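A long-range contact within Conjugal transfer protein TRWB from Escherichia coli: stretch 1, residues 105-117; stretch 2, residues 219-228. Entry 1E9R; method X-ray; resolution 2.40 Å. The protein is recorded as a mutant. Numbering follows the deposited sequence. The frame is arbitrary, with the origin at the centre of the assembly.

Stretch 1 105-117: LNPYDQRTKGWSF
Stretch 2 (219-228) PEHVTMPDGD

Two glycines meet backbone to backbone: the CA atoms of Gly-114 and Gly-227 lie 3.4 Å apart, and a CB on either would clash with the CA of the other. Gly-114 (phi/psi -89/141) also directs its CA hydrogen at Pro-225 O (CA to O 3.2 Å). Next to it, extended Trp-115 (-164/157) donates N to Pro-225 O at 3.0 Å and 157°, the direct backbone hydrogen bond between the stretches. At the other register point, Pro-107 and Met-224 CA atoms are 4.8 Å apart; between these points the two chains run in the same general sense. Met-224 (chi1 -136°, chi2 m, chi3 144°) brings CE to 3.5 Å from Pro-107 CD and 3.5 Å from Thr-112 OG1; Pro-107 CB packs 4.0 Å from Pro-225 CD. Two type I turns, Asn-106 to Asp-109 and Asp-109 to Thr-112, shape stretch 1; Thr-112 (chi1 t) ties them back, its OG1 accepting from Asn-106 N at 3.2 Å. Tyr-108 (chi1 m, chi2 80°) donates OH to OE1 of helical Glu-220 (m, m) at 2.8 Å, anchoring the carboxylate at the ring edge. Trp-115 (chi1 t, chi2 92°) sets CZ3 3.9 Å from His-221 ND1. One water donates to Trp-115 O (2.8 Å) and His-221 O (2.7 Å); another joins Phe-117 N (2.7 Å) to His-221 ND1 (3.1 Å).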

# COMPACT_ATOMS: atom_id res chain seq x y z
N LEU B 105 24.99 -0.63 -34.72
CA LEU B 105 23.63 -0.14 -34.78
C LEU B 105 23.61 1.11 -33.93
O LEU B 105 23.71 1.05 -32.70
CB LEU B 105 22.63 -1.16 -34.24
CG LEU B 105 22.22 -2.24 -35.24
CD1 LEU B 105 21.14 -3.10 -34.62
CD2 LEU B 105 21.72 -1.60 -36.53
N ASN B 106 23.53 2.25 -34.61
CA ASN B 106 23.52 3.56 -33.98
C ASN B 106 23.02 4.46 -35.09
O ASN B 106 23.75 4.71 -36.05
CB ASN B 106 24.94 3.96 -33.59
CG ASN B 106 25.00 5.32 -32.94
OD1 ASN B 106 24.17 6.19 -33.21
ND2 ASN B 106 25.99 5.52 -32.08
N PRO B 107 21.78 4.97 -34.98
CA PRO B 107 21.20 5.85 -36.00
C PRO B 107 22.03 7.06 -36.45
O PRO B 107 21.85 7.56 -37.56
CB PRO B 107 19.84 6.25 -35.40
CG PRO B 107 20.06 6.14 -33.94
CD PRO B 107 20.88 4.88 -33.81
N TYR B 108 22.95 7.51 -35.60
CA TYR B 108 23.77 8.68 -35.91
C TYR B 108 25.25 8.39 -36.22
O TYR B 108 26.08 9.30 -36.23
CB TYR B 108 23.65 9.69 -34.76
CG TYR B 108 22.22 10.10 -34.46
CD1 TYR B 108 21.37 9.29 -33.69
CD2 TYR B 108 21.69 11.29 -34.96
CE1 TYR B 108 20.05 9.66 -33.42
CE2 TYR B 108 20.37 11.67 -34.70
CZ TYR B 108 19.56 10.86 -33.93
OH TYR B 108 18.26 11.24 -33.69
N ASP B 109 25.57 7.13 -36.47
CA ASP B 109 26.93 6.76 -36.80
C ASP B 109 26.96 6.38 -38.27
O ASP B 109 26.10 5.64 -38.76
CB ASP B 109 27.39 5.60 -35.91
CG ASP B 109 28.88 5.35 -36.00
OD1 ASP B 109 29.34 4.93 -37.08
OD2 ASP B 109 29.59 5.58 -35.01
N GLN B 110 27.94 6.93 -38.97
CA GLN B 110 28.15 6.71 -40.39
C GLN B 110 28.21 5.22 -40.75
O GLN B 110 27.74 4.80 -41.81
CB GLN B 110 29.48 7.38 -40.79
CG GLN B 110 29.82 7.36 -42.26
CD GLN B 110 28.88 8.22 -43.08
OE1 GLN B 110 27.82 7.75 -43.52
NE2 GLN B 110 29.25 9.48 -43.28
N ARG B 111 28.79 4.45 -39.83
CA ARG B 111 28.98 3.01 -40.01
C ARG B 111 27.79 2.11 -39.72
O ARG B 111 27.82 0.92 -40.02
CB ARG B 111 30.18 2.56 -39.16
CG ARG B 111 31.48 3.30 -39.46
CD ARG B 111 32.48 3.10 -38.32
NE ARG B 111 32.03 3.76 -37.10
CZ ARG B 111 32.71 3.78 -35.96
NH1 ARG B 111 33.88 3.17 -35.88
NH2 ARG B 111 32.23 4.43 -34.91
N THR B 112 26.73 2.66 -39.13
CA THR B 112 25.57 1.84 -38.80
C THR B 112 24.98 1.10 -39.99
O THR B 112 25.05 1.57 -41.12
CB THR B 112 24.43 2.68 -38.19
OG1 THR B 112 23.36 1.81 -37.81
CG2 THR B 112 23.89 3.68 -39.21
N LYS B 113 24.38 -0.05 -39.72
CA LYS B 113 23.73 -0.81 -40.79
C LYS B 113 22.34 -0.17 -40.93
O LYS B 113 21.90 0.58 -40.05
CB LYS B 113 23.57 -2.27 -40.39
CG LYS B 113 24.85 -2.95 -39.97
CD LYS B 113 25.74 -3.28 -41.15
CE LYS B 113 25.05 -4.24 -42.10
NZ LYS B 113 25.92 -4.58 -43.26
N GLY B 114 21.66 -0.45 -42.04
CA GLY B 114 20.33 0.10 -42.25
C GLY B 114 19.34 -0.87 -41.65
O GLY B 114 19.53 -2.08 -41.78
N TRP B 115 18.27 -0.38 -41.01
CA TRP B 115 17.33 -1.29 -40.37
C TRP B 115 15.97 -0.68 -40.00
O TRP B 115 15.85 0.53 -39.83
CB TRP B 115 17.98 -1.85 -39.10
CG TRP B 115 17.10 -2.77 -38.27
CD1 TRP B 115 17.02 -4.13 -38.36
CD2 TRP B 115 16.20 -2.38 -37.22
NE1 TRP B 115 16.13 -4.61 -37.42
CE2 TRP B 115 15.62 -3.56 -36.72
CE3 TRP B 115 15.84 -1.14 -36.66
CZ2 TRP B 115 14.68 -3.54 -35.67
CZ3 TRP B 115 14.90 -1.13 -35.63
CH2 TRP B 115 14.34 -2.32 -35.15
N SER B 116 14.97 -1.55 -39.88
CA SER B 116 13.61 -1.19 -39.47
C SER B 116 13.07 -2.52 -39.01
O SER B 116 13.50 -3.55 -39.53
CB SER B 116 12.77 -0.69 -40.64
OG SER B 116 12.13 -1.77 -41.31
N PHE B 117 12.14 -2.53 -38.07
CA PHE B 117 11.63 -3.80 -37.59
C PHE B 117 11.01 -4.64 -38.70
O PHE B 117 10.82 -5.84 -38.53
CB PHE B 117 10.65 -3.61 -36.43
CG PHE B 117 9.28 -3.18 -36.84
CD1 PHE B 117 8.99 -1.85 -37.08
CD2 PHE B 117 8.26 -4.12 -36.97
CE1 PHE B 117 7.70 -1.46 -37.44
CE2 PHE B 117 6.97 -3.74 -37.33
CZ PHE B 117 6.69 -2.41 -37.56
N PRO B 219 9.52 7.72 -33.26
CA PRO B 219 10.49 8.73 -33.73
C PRO B 219 11.88 8.24 -34.23
O PRO B 219 12.17 8.32 -35.42
CB PRO B 219 10.58 9.69 -32.55
CG PRO B 219 9.14 9.71 -32.08
CD PRO B 219 8.76 8.23 -32.11
N GLU B 220 12.71 7.74 -33.32
CA GLU B 220 14.05 7.26 -33.69
C GLU B 220 14.05 6.12 -34.71
O GLU B 220 15.03 5.90 -35.41
CB GLU B 220 14.81 6.84 -32.45
CG GLU B 220 15.08 7.98 -31.48
CD GLU B 220 15.74 9.19 -32.15
OE1 GLU B 220 16.68 8.99 -32.95
OE2 GLU B 220 15.32 10.33 -31.86
N HIS B 221 12.95 5.38 -34.78
CA HIS B 221 12.84 4.28 -35.73
C HIS B 221 12.69 4.88 -37.12
O HIS B 221 13.10 4.30 -38.12
CB HIS B 221 11.60 3.43 -35.43
CG HIS B 221 11.72 2.58 -34.21
ND1 HIS B 221 12.07 1.25 -34.27
CD2 HIS B 221 11.53 2.86 -32.90
CE1 HIS B 221 12.09 0.74 -33.05
NE2 HIS B 221 11.77 1.70 -32.20
N VAL B 222 12.08 6.06 -37.16
CA VAL B 222 11.82 6.75 -38.41
C VAL B 222 13.10 7.36 -38.96
O VAL B 222 13.40 7.23 -40.15
CB VAL B 222 10.76 7.87 -38.24
CG1 VAL B 222 10.52 8.56 -39.57
CG2 VAL B 222 9.45 7.30 -37.70
N THR B 223 13.84 8.02 -38.09
CA THR B 223 15.09 8.68 -38.47
C THR B 223 16.25 7.70 -38.63
O THR B 223 17.32 8.08 -39.12
CB THR B 223 15.46 9.74 -37.43
OG1 THR B 223 15.75 9.12 -36.18
CG2 THR B 223 14.30 10.72 -37.26
N MET B 224 16.04 6.46 -38.23
CA MET B 224 17.07 5.43 -38.34
C MET B 224 17.35 5.14 -39.80
O MET B 224 16.43 4.87 -40.57
CB MET B 224 16.60 4.13 -37.67
CG MET B 224 17.65 3.42 -36.79
SD MET B 224 18.96 2.49 -37.60
CE MET B 224 20.27 2.82 -36.55
N PRO B 225 18.63 5.22 -40.20
CA PRO B 225 19.01 4.96 -41.59
C PRO B 225 18.38 3.64 -42.03
O PRO B 225 18.51 2.63 -41.34
CB PRO B 225 20.53 4.89 -41.50
CG PRO B 225 20.83 5.93 -40.45
CD PRO B 225 19.80 5.63 -39.40
N ASP B 226 17.71 3.65 -43.17
CA ASP B 226 17.08 2.42 -43.62
C ASP B 226 18.03 1.52 -44.38
O ASP B 226 18.99 1.98 -44.99
CB ASP B 226 15.85 2.71 -44.48
CG ASP B 226 14.66 1.84 -44.07
OD1 ASP B 226 14.82 0.60 -44.00
OD2 ASP B 226 13.56 2.41 -43.81
N GLY B 227 17.75 0.23 -44.33
CA GLY B 227 18.57 -0.75 -45.00
C GLY B 227 17.87 -2.08 -44.89
O GLY B 227 16.72 -2.13 -44.46
N ASP B 228 18.56 -3.16 -45.26
CA ASP B 228 17.95 -4.48 -45.20
C ASP B 228 18.59 -5.38 -44.15
O ASP B 228 18.36 -6.60 -44.16
CB ASP B 228 17.99 -5.15 -46.58
CG ASP B 228 19.39 -5.16 -47.18
OD1 ASP B 228 20.36 -4.77 -46.49
OD2 ASP B 228 19.51 -5.57 -48.36
O HOH W 1 13.85 1.71 -38.29
O HOH W 2 11.67 -0.10 -37.03